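Local structure of beta-carbonic anhydrase (Methanothermobacter thermautotrophicus, 1G5C) at residues R16-S19 / H23-K26. The protein catalyses the reversible hydration of carbon dioxide to bicarbonate, as a zinc-dependent carbonic anhydrase of the beta class. Sequence-based numbering, arbitrary orientation.
Sequences RDLS and HSPK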
loop_
_atom_site.group_PDB
_atom_site.type_symbol
_atom_site.label_atom_id
_atom_site.label_comp_id
_atom_site.label_asym_id
_atom_site.label_seq_id
_atom_site.Cartn_x
_atom_site.Cartn_y
_atom_site.Cartn_z
ATOM N N ARG A 16 11.739 -15.173 -3.957
ATOM C CA ARG A 16 11.325 -14.125 -3.025
ATOM C C ARG A 16 9.964 -14.436 -2.388
ATOM O O ARG A 16 9.816 -14.320 -1.172
ATOM C CB ARG A 16 11.297 -12.762 -3.729
ATOM C CG ARG A 16 12.691 -12.269 -4.147
ATOM C CD ARG A 16 12.587 -10.971 -4.927
ATOM N NE ARG A 16 13.877 -10.317 -5.148
ATOM C CZ ARG A 16 14.595 -10.427 -6.262
ATOM N NH1 ARG A 16 14.160 -11.176 -7.267
ATOM N NH2 ARG A 16 15.739 -9.761 -6.384
ATOM N N ASP A 17 8.989 -14.834 -3.200
ATOM C CA ASP A 17 7.655 -15.182 -2.697
ATOM C C ASP A 17 6.878 -16.054 -3.687
ATOM O O ASP A 17 7.464 -16.586 -4.633
ATOM C CB ASP A 17 6.858 -13.920 -2.342
ATOM C CG ASP A 17 6.412 -13.127 -3.562
ATOM O OD1 ASP A 17 6.582 -13.609 -4.708
ATOM O OD2 ASP A 17 5.870 -12.014 -3.357
ATOM N N LEU A 18 5.569 -16.201 -3.487
ATOM C CA LEU A 18 4.783 -17.076 -4.355
ATOM C C LEU A 18 4.835 -16.744 -5.839
ATOM O O LEU A 18 4.638 -17.624 -6.667
ATOM C CB LEU A 18 3.325 -17.180 -3.872
ATOM C CG LEU A 18 3.093 -17.775 -2.464
ATOM C CD1 LEU A 18 1.569 -17.871 -2.184
ATOM C CD2 LEU A 18 3.723 -19.187 -2.354
ATOM N N SER A 19 5.154 -15.497 -6.177
ATOM C CA SER A 19 5.241 -15.086 -7.583
ATOM C C SER A 19 6.349 -15.787 -8.351
ATOM O O SER A 19 6.342 -15.798 -9.587
ATOM C CB SER A 19 5.461 -13.575 -7.687
ATOM O OG SER A 19 4.279 -12.899 -7.319
ATOM N N HIS A 23 2.860 -22.940 -9.539
ATOM C CA HIS A 23 1.559 -23.439 -9.109
ATOM C C HIS A 23 0.919 -22.810 -7.881
ATOM O O HIS A 23 -0.035 -23.362 -7.353
ATOM C CB HIS A 23 1.652 -24.955 -8.901
ATOM C CG HIS A 23 2.283 -25.674 -10.070
ATOM N ND1 HIS A 23 1.687 -25.738 -11.293
ATOM C CD2 HIS A 23 3.480 -26.299 -10.170
ATOM C CE1 HIS A 23 2.496 -26.384 -12.137
ATOM N NE2 HIS A 23 3.576 -26.728 -11.484
ATOM N N SER A 24 1.423 -21.674 -7.416
ATOM C CA SER A 24 0.830 -21.039 -6.249
ATOM C C SER A 24 -0.040 -19.872 -6.683
ATOM O O SER A 24 0.029 -19.422 -7.824
ATOM C CB SER A 24 1.922 -20.530 -5.285
ATOM O OG SER A 24 2.655 -21.589 -4.683
ATOM N N PRO A 25 -0.922 -19.413 -5.793
ATOM C CA PRO A 25 -1.811 -18.272 -6.070
ATOM C C PRO A 25 -0.975 -16.997 -6.193
ATOM O O PRO A 25 -0.046 -16.807 -5.411
ATOM C CB PRO A 25 -2.669 -18.196 -4.821
ATOM C CG PRO A 25 -2.817 -19.608 -4.413
ATOM C CD PRO A 25 -1.575 -20.364 -4.873
ATOM N N LYS A 26 -1.280 -16.138 -7.162
ATOM C CA LYS A 26 -0.542 -14.878 -7.285
ATOM C C LYS A 26 -1.621 -13.858 -6.966
ATOM O O LYS A 26 -2.368 -13.411 -7.839
ATOM C CB LYS A 26 0.003 -14.690 -8.699
ATOM C CG LYS A 26 0.651 -15.919 -9.302
ATOM C CD LYS A 26 2.007 -16.209 -8.730
ATOM C CE LYS A 26 2.817 -17.080 -9.706
ATOM N NZ LYS A 26 2.261 -18.462 -9.905
#
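Leu18 and Ser24 face each other with CA atoms 5.9 Å apart, and Ser19 and Lys26 pair similarly, as the loop leading from the N-terminal helix to strand 27-32 doubles back, with Leu18 and Ser19 in a 3(10) turn. Leu18 points at the other segment, its CD2 against Ser24 OG (3.5 Å) and CB, while its CB and CD1 pack against Pro25 O. Lys26 folds back on itself; bends at chi2 (-75°) and chi4 (-66°) lay CD against Ser19 CA at 3.6 Å and CE against Leu18 O, and turn the ammonium back to Ser24 O (3.2 Å from NZ) and to Leu21 O in the linking residues. In the first segment, the N-H of Ser19 reaches Asp17 OD1 from above the carboxylate plane (N to OD1 2.8 Å), closing an Asx turn, and OD2 forms a salt bridge with Lys53 and is hydrogen-bonded to Ser35 OG of the second subunit. An alanine in place of Lys26 would probably leave the carbonyls of Ser24 and Leu21 without their shared donor and uncover the backbone of Leu18 and Ser19. Between the segments the contact is thus van der Waals packing at the surface, while polar bonds within and beside each one, including the lysine bridging two carbonyls, probably help fix the shape of this turn.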